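Local coordinates for protein beta-fructofuranosidase (Arthrobacter, PDB 3WPU) that is a beta-fructofuranosidase of the levansucrase/invertase family, whose members are built around a five-bladed beta-propeller, at residues 8-13 and 29-33; 13-19 and 379-384; 248-253 and 341-345. One frame throughout, in Å; residues are numbered along the deposited sequence.

Contact 1 (8-13 and 29-33)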
loop_
_atom_site.group_PDB
_atom_site.type_symbol
_atom_site.label_atom_id
_atom_site.label_comp_id
_atom_site.label_asym_id
_atom_site.label_seq_id
_atom_site.Cartn_x
_atom_site.Cartn_y
_atom_site.Cartn_z
ATOM N N PRO A 8 8.882 -27.151 9.777
ATOM C CA PRO A 8 9.950 -26.477 10.516
ATOM C C PRO A 8 9.382 -25.507 11.538
ATOM O O PRO A 8 8.309 -24.958 11.348
ATOM C CB PRO A 8 10.698 -25.707 9.418
ATOM C CG PRO A 8 9.646 -25.444 8.369
ATOM C CD PRO A 8 8.802 -26.682 8.379
ATOM N N GLU A 9 10.142 -25.247 12.595
ATOM C CA GLU A 9 9.792 -24.202 13.511
ATOM C C GLU A 9 10.228 -22.852 12.921
ATOM O O GLU A 9 11.134 -22.785 12.123
ATOM C CB GLU A 9 10.457 -24.475 14.860
ATOM C CG GLU A 9 9.878 -25.734 15.497
ATOM C CD GLU A 9 10.286 -25.912 16.919
ATOM O OE1 GLU A 9 10.424 -24.879 17.609
ATOM O OE2 GLU A 9 10.440 -27.076 17.350
ATOM N N PRO A 10 9.510 -21.776 13.270
ATOM C CA PRO A 10 9.806 -20.466 12.731
ATOM C C PRO A 10 11.057 -19.923 13.398
ATOM O O PRO A 10 11.433 -20.390 14.470
ATOM C CB PRO A 10 8.577 -19.636 13.108
ATOM C CG PRO A 10 8.002 -20.323 14.279
ATOM C CD PRO A 10 8.277 -21.775 14.068
ATOM N N THR A 11 11.670 -18.953 12.739
ATOM C CA THR A 11 12.896 -18.336 13.210
ATOM C C THR A 11 12.583 -17.588 14.482
ATOM O O THR A 11 11.505 -17.030 14.635
ATOM C CB THR A 11 13.440 -17.364 12.130
ATOM O OG1 THR A 11 13.644 -18.084 10.908
ATOM C CG2 THR A 11 14.743 -16.752 12.542
ATOM N N ILE A 12 13.537 -17.568 15.410
ATOM C CA ILE A 12 13.395 -16.750 16.602
ATOM C C ILE A 12 13.819 -15.333 16.246
ATOM O O ILE A 12 14.957 -15.119 15.806
ATOM C CB ILE A 12 14.235 -17.300 17.773
ATOM C CG1 ILE A 12 13.717 -18.693 18.169
ATOM C CG2 ILE A 12 14.142 -16.356 18.952
ATOM C CD1 ILE A 12 14.475 -19.342 19.314
ATOM N N HIS A 13 12.882 -14.392 16.394
ATOM C CA HIS A 13 13.131 -12.977 16.135
ATOM C C HIS A 13 12.942 -12.231 17.456
ATOM O O HIS A 13 12.016 -12.511 18.213
ATOM C CB HIS A 13 12.150 -12.396 15.122
ATOM C CG HIS A 13 12.321 -12.910 13.727
ATOM N ND1 HIS A 13 13.265 -12.412 12.858
ATOM C CD2 HIS A 13 11.620 -13.838 13.024
ATOM C CE1 HIS A 13 13.165 -13.032 11.691
ATOM N NE2 HIS A 13 12.164 -13.886 11.765
ATOM N N THR A 29 12.241 -15.140 6.765
ATOM C CA THR A 29 13.077 -16.285 6.392
ATOM C C THR A 29 12.258 -17.360 5.702
ATOM O O THR A 29 11.044 -17.344 5.762
ATOM C CB THR A 29 13.756 -16.934 7.602
ATOM O OG1 THR A 29 12.767 -17.560 8.431
ATOM C CG2 THR A 29 14.522 -15.893 8.430
ATOM N N ARG A 30 12.935 -18.350 5.110
ATOM C CA ARG A 30 12.227 -19.507 4.542
ATOM C C ARG A 30 11.514 -20.308 5.640
ATOM O O ARG A 30 10.406 -20.764 5.438
ATOM C CB ARG A 30 13.187 -20.386 3.741
ATOM C CG ARG A 30 13.635 -19.721 2.452
ATOM C CD ARG A 30 14.490 -20.628 1.570
ATOM N NE ARG A 30 13.860 -21.878 1.150
ATOM C CZ ARG A 30 13.120 -22.030 0.056
ATOM N NH1 ARG A 30 12.855 -20.999 -0.736
ATOM N NH2 ARG A 30 12.624 -23.223 -0.240
ATOM N N ALA A 31 12.131 -20.431 6.816
ATOM C CA ALA A 31 11.522 -21.106 7.947
ATOM C C ALA A 31 10.228 -20.390 8.347
ATOM O O ALA A 31 9.204 -21.039 8.601
ATOM C CB ALA A 31 12.499 -21.148 9.119
ATOM N N ASP A 32 10.271 -19.061 8.365
ATOM C CA ASP A 32 9.092 -18.223 8.678
ATOM C C ASP A 32 8.006 -18.487 7.617
ATOM O O ASP A 32 6.867 -18.808 7.938
ATOM C CB ASP A 32 9.470 -16.721 8.685
ATOM C CG ASP A 32 10.371 -16.310 9.870
ATOM O OD1 ASP A 32 10.419 -17.021 10.899
ATOM O OD2 ASP A 32 10.989 -15.222 9.754
ATOM N N ALA A 33 8.383 -18.355 6.358
ATOM C CA ALA A 33 7.431 -18.467 5.273
ATOM C C ALA A 33 6.813 -19.862 5.207
ATOM O O ALA A 33 5.653 -20.020 4.761
ATOM C CB ALA A 33 8.097 -18.074 3.947
HETATM O O HOH W 1 9.228 -16.181 13.196
#
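The carboxylate of D32 lies against T11 and H13 and gives one oxygen to each. D32 OD1 accepts from T11 N at 2.9 Å, the donor lying nearly in line with the C-O bond. A water 2.7 Å from D32 OD1 donates to that oxygen and to T11 O, so the backbone of T11 is held at both its polar atoms. The imidazole comes from the opposite direction: H13 NE2 donates to the syn lone pair of D32 OD2 at 2.7 Å, the oxygen lying in the imidazole plane, in a nearly straight bond (166°) although the ring and carboxylate planes are turned 44° apart. D32 OD2 also receives T29 N at 3.2 Å, from above the carboxylate plane. In exchange D32 N donates to T29 OG1 at 2.9 Å, and the two residues form a capping box at the start of helix 30-38. Threonine suits the N-cap because its short hydroxyl can accept from a first-turn N-H that lacks a carbonyl partner; the D32 carboxylate, in that turn, is probably stabilised by the helix dipole. A chi1 of 68° sets T29 OG1 between its backbone N and carbonyl carbon, from where it also meets T11 OG1 tip to tip, donating over 2.7 Å; T11 OG1 is bonded in turn to G282 O. Beside this network the small methyl of A31 lets segment 8-13 come close, with A31 CB 3.7 Å from E9 O.

Contact 2 (13-19 and 379-384)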
loop_
_atom_site.group_PDB
_atom_site.type_symbol
_atom_site.label_atom_id
_atom_site.label_comp_id
_atom_site.label_asym_id
_atom_site.label_seq_id
_atom_site.Cartn_x
_atom_site.Cartn_y
_atom_site.Cartn_z
ATOM N N HIS A 13 12.882 -14.392 16.394
ATOM C CA HIS A 13 13.131 -12.977 16.135
ATOM C C HIS A 13 12.942 -12.231 17.456
ATOM O O HIS A 13 12.016 -12.511 18.213
ATOM C CB HIS A 13 12.150 -12.396 15.122
ATOM C CG HIS A 13 12.321 -12.910 13.727
ATOM N ND1 HIS A 13 13.265 -12.412 12.858
ATOM C CD2 HIS A 13 11.620 -13.838 13.024
ATOM C CE1 HIS A 13 13.165 -13.032 11.691
ATOM N NE2 HIS A 13 12.164 -13.886 11.765
ATOM N N THR A 14 13.817 -11.277 17.728
ATOM C CA THR A 14 13.820 -10.613 19.027
ATOM C C THR A 14 13.022 -9.331 19.120
ATOM O O THR A 14 12.803 -8.831 20.223
ATOM C CB THR A 14 15.262 -10.261 19.427
ATOM O OG1 THR A 14 15.743 -9.219 18.586
ATOM C CG2 THR A 14 16.169 -11.464 19.268
ATOM N N GLN A 15 12.632 -8.772 17.969
ATOM C CA GLN A 15 11.999 -7.449 17.874
ATOM C C GLN A 15 12.873 -6.279 18.315
ATOM O O GLN A 15 12.391 -5.159 18.384
ATOM C CB GLN A 15 10.664 -7.417 18.618
ATOM C CG GLN A 15 9.638 -8.373 18.016
ATOM C CD GLN A 15 8.273 -8.187 18.622
ATOM O OE1 GLN A 15 7.796 -7.052 18.778
ATOM N NE2 GLN A 15 7.627 -9.296 18.974
ATOM N N GLN A 16 14.141 -6.545 18.613
ATOM C CA GLN A 16 15.017 -5.486 19.130
ATOM C C GLN A 16 15.181 -4.370 18.093
ATOM O O GLN A 16 15.304 -4.624 16.876
ATOM C CB GLN A 16 16.373 -6.047 19.573
ATOM C CG GLN A 16 17.293 -6.530 18.478
ATOM C CD GLN A 16 18.431 -7.376 19.034
ATOM O OE1 GLN A 16 19.392 -6.833 19.601
ATOM N NE2 GLN A 16 18.323 -8.705 18.900
ATOM N N ALA A 17 15.152 -3.142 18.582
ATOM C CA ALA A 17 15.294 -1.952 17.748
ATOM C C ALA A 17 16.741 -1.595 17.511
ATOM O O ALA A 17 17.609 -1.789 18.378
ATOM C CB ALA A 17 14.603 -0.765 18.402
ATOM N N TYR A 18 16.984 -1.012 16.345
ATOM C CA TYR A 18 18.263 -0.447 15.976
ATOM C C TYR A 18 18.034 1.011 15.551
ATOM O O TYR A 18 16.882 1.456 15.405
ATOM C CB TYR A 18 18.874 -1.250 14.829
ATOM C CG TYR A 18 19.155 -2.695 15.170
ATOM C CD1 TYR A 18 20.440 -3.108 15.505
ATOM C CD2 TYR A 18 18.148 -3.641 15.185
ATOM C CE1 TYR A 18 20.707 -4.428 15.824
ATOM C CE2 TYR A 18 18.403 -4.964 15.507
ATOM C CZ TYR A 18 19.685 -5.350 15.828
ATOM O OH TYR A 18 19.961 -6.657 16.165
ATOM N N ALA A 19 19.117 1.779 15.414
ATOM C CA ALA A 19 19.026 3.130 14.851
ATOM C C ALA A 19 18.562 3.053 13.412
ATOM O O ALA A 19 18.936 2.130 12.686
ATOM C CB ALA A 19 20.346 3.884 14.952
ATOM N N ARG A 379 13.509 0.186 12.297
ATOM C CA ARG A 379 14.533 -0.821 12.051
ATOM C C ARG A 379 14.614 -1.712 13.284
ATOM O O ARG A 379 15.021 -1.276 14.366
ATOM C CB ARG A 379 15.898 -0.189 11.730
ATOM C CG ARG A 379 16.971 -1.207 11.363
ATOM C CD ARG A 379 18.337 -0.645 11.013
ATOM N NE ARG A 379 18.236 0.391 9.999
ATOM C CZ ARG A 379 18.049 0.150 8.704
ATOM N NH1 ARG A 379 18.032 -1.089 8.265
ATOM N NH2 ARG A 379 17.932 1.169 7.866
ATOM N N SER A 380 14.197 -2.951 13.132
ATOM C CA SER A 380 14.202 -3.886 14.233
ATOM C C SER A 380 14.367 -5.303 13.730
ATOM O O SER A 380 14.255 -5.542 12.533
ATOM C CB SER A 380 12.920 -3.704 15.050
ATOM O OG SER A 380 11.765 -4.055 14.298
ATOM N N ASP A 381 14.592 -6.260 14.629
ATOM C CA ASP A 381 14.542 -7.657 14.228
ATOM C C ASP A 381 13.092 -8.090 14.198
ATOM O O ASP A 381 12.578 -8.750 15.110
ATOM C CB ASP A 381 15.388 -8.563 15.127
ATOM C CG ASP A 381 15.333 -10.007 14.685
ATOM O OD1 ASP A 381 14.878 -10.278 13.535
ATOM O OD2 ASP A 381 15.688 -10.903 15.475
ATOM N N TYR A 382 12.422 -7.681 13.123
ATOM C CA TYR A 382 10.986 -7.838 12.984
ATOM C C TYR A 382 10.527 -9.292 13.158
ATOM O O TYR A 382 11.173 -10.225 12.666
ATOM C CB TYR A 382 10.548 -7.362 11.603
ATOM C CG TYR A 382 10.350 -5.867 11.463
ATOM C CD1 TYR A 382 11.306 -5.058 10.834
ATOM C CD2 TYR A 382 9.190 -5.252 11.956
ATOM C CE1 TYR A 382 11.128 -3.679 10.722
ATOM C CE2 TYR A 382 9.003 -3.881 11.822
ATOM C CZ TYR A 382 9.971 -3.100 11.197
ATOM O OH TYR A 382 9.724 -1.744 11.093
ATOM N N GLN A 383 9.416 -9.436 13.868
ATOM C CA GLN A 383 8.742 -10.703 14.046
ATOM C C GLN A 383 7.622 -10.766 13.014
ATOM O O GLN A 383 6.664 -10.003 13.129
ATOM C CB GLN A 383 8.117 -10.745 15.429
ATOM C CG GLN A 383 7.241 -11.943 15.707
ATOM C CD GLN A 383 8.020 -13.233 15.540
ATOM O OE1 GLN A 383 9.009 -13.469 16.252
ATOM N NE2 GLN A 383 7.648 -14.030 14.557
ATOM N N PRO A 384 7.724 -11.675 12.040
ATOM C CA PRO A 384 6.556 -11.844 11.161
ATOM C C PRO A 384 5.319 -12.270 11.927
ATOM O O PRO A 384 5.402 -13.078 12.860
ATOM C CB PRO A 384 7.012 -12.946 10.208
ATOM C CG PRO A 384 8.494 -12.863 10.181
ATOM C CD PRO A 384 8.819 -12.567 11.635
HETATM O O HOH W 2 10.330 -15.457 17.513
HETATM O O HOH W 3 9.031 -11.960 18.735
HETATM O O HOH W 4 14.580 2.174 14.154
#
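D381 receives H13 and T14 on separate oxygens of its carboxylate. H13 ND1 donates to D381 OD1 at 2.8 Å, almost straight (171°) and in the imidazole plane, the other ring nitrogen being held by D32, while T14 N reaches D381 OD2 at 3.0 Å from well above the carboxylate plane. With CG anti to the backbone N (chi1 -179°), the short aspartate side chain extends to this bend, where T14 OG1 accepts from Q16 N in an ST turn. Backbone bonds continue the pairing as the segments run nearly antiparallel: Q15 N to D381 O, D381 N to Q16 O, and Y18 N to R379 O at 2.8 Å, around a single beta bridge between A17 and S380. One water joins H13 O, Q15 NE2 and Q383 OE1, a glutamine amide being long enough to reach it from either segment; Q15 OE1 accepts from K348 NZ. Apolar contacts fill in between: P384 CD lies 3.4 Å from H13 CD2, Q15 CG 3.8 Å from Q383 CB, and Y18 CB 3.9 Å from R379 CD. R379 NE bonds A19 O weakly, and its terminal nitrogens donate to the carbonyls of P20, F24, P325 and P326. Q383 and P384 pack on strand 369-375, and R379 on strand 321-331.

Contact 3 (248-253 and 341-345)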
loop_
_atom_site.group_PDB
_atom_site.type_symbol
_atom_site.label_atom_id
_atom_site.label_comp_id
_atom_site.label_asym_id
_atom_site.label_seq_id
_atom_site.Cartn_x
_atom_site.Cartn_y
_atom_site.Cartn_z
ATOM N N PHE A 248 6.148 5.554 0.781
ATOM C CA PHE A 248 5.254 5.895 1.884
ATOM C C PHE A 248 6.083 6.655 2.933
ATOM O O PHE A 248 7.030 6.083 3.450
ATOM C CB PHE A 248 4.690 4.601 2.506
ATOM C CG PHE A 248 3.900 4.816 3.785
ATOM C CD1 PHE A 248 2.544 5.066 3.738
ATOM C CD2 PHE A 248 4.527 4.802 5.034
ATOM C CE1 PHE A 248 1.797 5.281 4.891
ATOM C CE2 PHE A 248 3.782 4.994 6.193
ATOM C CZ PHE A 248 2.434 5.260 6.132
ATOM N N THR A 249 5.708 7.900 3.226
ATOM C CA THR A 249 6.467 8.759 4.185
ATOM C C THR A 249 5.759 8.882 5.517
ATOM O O THR A 249 4.532 8.745 5.609
ATOM C CB THR A 249 6.763 10.179 3.630
ATOM O OG1 THR A 249 5.609 11.034 3.734
ATOM C CG2 THR A 249 7.320 10.135 2.210
ATOM N N PHE A 250 6.522 9.195 6.579
ATOM C CA PHE A 250 5.961 9.181 7.899
ATOM C C PHE A 250 6.976 9.770 8.866
ATOM O O PHE A 250 8.154 9.857 8.541
ATOM C CB PHE A 250 5.652 7.757 8.370
ATOM C CG PHE A 250 6.832 6.829 8.329
ATOM C CD1 PHE A 250 7.585 6.577 9.476
ATOM C CD2 PHE A 250 7.230 6.211 7.129
ATOM C CE1 PHE A 250 8.659 5.715 9.441
ATOM C CE2 PHE A 250 8.305 5.358 7.099
ATOM C CZ PHE A 250 9.031 5.110 8.250
ATOM N N GLU A 251 6.465 10.176 10.016
ATOM C CA GLU A 251 7.291 10.435 11.175
ATOM C C GLU A 251 7.225 9.231 12.098
ATOM O O GLU A 251 6.150 8.691 12.380
ATOM C CB GLU A 251 6.781 11.660 11.923
ATOM C CG GLU A 251 7.670 12.083 13.089
ATOM C CD GLU A 251 7.064 13.231 13.878
ATOM O OE1 GLU A 251 6.082 13.007 14.603
ATOM O OE2 GLU A 251 7.610 14.338 13.812
ATOM N N ASP A 252 8.389 8.840 12.597
ATOM C CA ASP A 252 8.531 7.815 13.608
ATOM C C ASP A 252 8.399 8.493 14.975
ATOM O O ASP A 252 9.155 9.423 15.241
ATOM C CB ASP A 252 9.911 7.194 13.449
ATOM C CG ASP A 252 10.212 6.122 14.472
ATOM O OD1 ASP A 252 9.304 5.683 15.210
ATOM O OD2 ASP A 252 11.390 5.736 14.497
ATOM N N PRO A 253 7.470 8.031 15.830
ATOM C CA PRO A 253 7.336 8.633 17.171
ATOM C C PRO A 253 8.662 8.621 17.946
ATOM O O PRO A 253 8.929 9.527 18.772
ATOM C CB PRO A 253 6.275 7.754 17.853
ATOM C CG PRO A 253 5.476 7.182 16.725
ATOM C CD PRO A 253 6.415 7.040 15.569
ATOM N N GLN A 341 4.213 -0.129 4.179
ATOM C CA GLN A 341 3.882 0.997 5.063
ATOM C C GLN A 341 4.249 0.623 6.475
ATOM O O GLN A 341 4.300 -0.538 6.825
ATOM C CB GLN A 341 2.397 1.358 5.013
ATOM C CG GLN A 341 1.486 0.194 5.380
ATOM C CD GLN A 341 0.010 0.484 5.253
ATOM O OE1 GLN A 341 -0.686 -0.185 4.453
ATOM N NE2 GLN A 341 -0.499 1.439 6.037
ATOM N N ILE A 342 4.510 1.654 7.279
ATOM C CA ILE A 342 4.765 1.515 8.696
ATOM C C ILE A 342 3.576 2.110 9.446
ATOM O O ILE A 342 3.164 3.247 9.190
ATOM C CB ILE A 342 6.046 2.245 9.111
ATOM C CG1 ILE A 342 7.271 1.662 8.376
ATOM C CG2 ILE A 342 6.219 2.151 10.610
ATOM C CD1 ILE A 342 7.695 0.312 8.829
ATOM N N TYR A 343 3.033 1.300 10.337
ATOM C CA TYR A 343 1.822 1.569 11.101
ATOM C C TYR A 343 2.171 1.436 12.562
ATOM O O TYR A 343 2.695 0.408 12.981
ATOM C CB TYR A 343 0.780 0.527 10.690
ATOM C CG TYR A 343 -0.587 0.631 11.281
ATOM C CD1 TYR A 343 -1.635 1.220 10.567
ATOM C CD2 TYR A 343 -0.879 0.074 12.537
ATOM C CE1 TYR A 343 -2.902 1.298 11.098
ATOM C CE2 TYR A 343 -2.161 0.146 13.065
ATOM C CZ TYR A 343 -3.173 0.748 12.328
ATOM O OH TYR A 343 -4.469 0.813 12.823
ATOM N N PHE A 344 1.927 2.498 13.323
ATOM C CA PHE A 344 2.373 2.541 14.697
ATOM C C PHE A 344 1.210 2.248 15.630
ATOM O O PHE A 344 0.121 2.826 15.513
ATOM C CB PHE A 344 2.980 3.899 15.002
ATOM C CG PHE A 344 4.220 4.192 14.210
ATOM C CD1 PHE A 344 5.424 3.571 14.524
ATOM C CD2 PHE A 344 4.181 5.076 13.139
ATOM C CE1 PHE A 344 6.575 3.848 13.789
ATOM C CE2 PHE A 344 5.325 5.362 12.414
ATOM C CZ PHE A 344 6.524 4.749 12.741
ATOM N N LYS A 345 1.449 1.333 16.565
ATOM C CA LYS A 345 0.435 0.944 17.533
ATOM C C LYS A 345 1.077 0.391 18.801
ATOM O O LYS A 345 1.972 -0.457 18.743
ATOM C CB LYS A 345 -0.521 -0.094 16.915
ATOM C CG LYS A 345 -1.649 -0.469 17.870
ATOM C CD LYS A 345 -2.638 -1.391 17.202
ATOM C CE LYS A 345 -3.816 -1.738 18.096
ATOM N NZ LYS A 345 -3.435 -2.629 19.211
#
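F344 sends its ring from strand 341-345 in among E251, D252 and P253. CB starts it toward them, and CG, anti to its own carbonyl carbon, brings one ring face under proline. P253 CD sits 3.5 Å from the F344 ring centroid, a CH-pi contact over the centre of that face; the other face has I342 CG2 of its own strand. Further out, F344 CE1 lies 3.6 Å from D252 OD1, whose carboxylate is nearly parallel to the ring (4°) and bonded to A254 and H255. F344 CE2 is 3.4 Å from E251 O, and at the tip F344 CZ lies 3.9 Å from F250 CD1, the two phenyl planes meeting obliquely at 55°. Behind F344, I342 and the aliphatic part of Q341 continue the layer: I342 CB stands 4.3 Å from the F250 ring centroid, over its face, and Q341 CB 3.8 Å from that of F248, leaving the Q341 amide to bond V425. Aromatic rings suit this place because their broad faces bridge strands that share no backbone bonds. Strand 248-250 pairs with 260-266 and strand 341-345 with 348-355; the two run roughly parallel, 33° apart, in different sheets joined by side chains alone, consistent with neighbouring blades of a beta-propeller.

Contacts 1 and 2 share H13 and touch where P384 packs on D32; their centres are about 14 Å apart. Their segments alternate along the chain, so the N-terminal loop is fastened first to the start of helix 30-38 and then to a part of the chain about 360 residues later. Contact 3 is nested within the large loop that contact 2 closes. Its centre is about 15 Å from that of contact 2, and Y382 touches I342 between them; both reach the sheet holding strands 340-345 and 383-384. Contact 1 lies farthest from the centre of the chain and contact 3 nearest. The three thus run from the N-terminal loop inward to sheet-to-sheet packing.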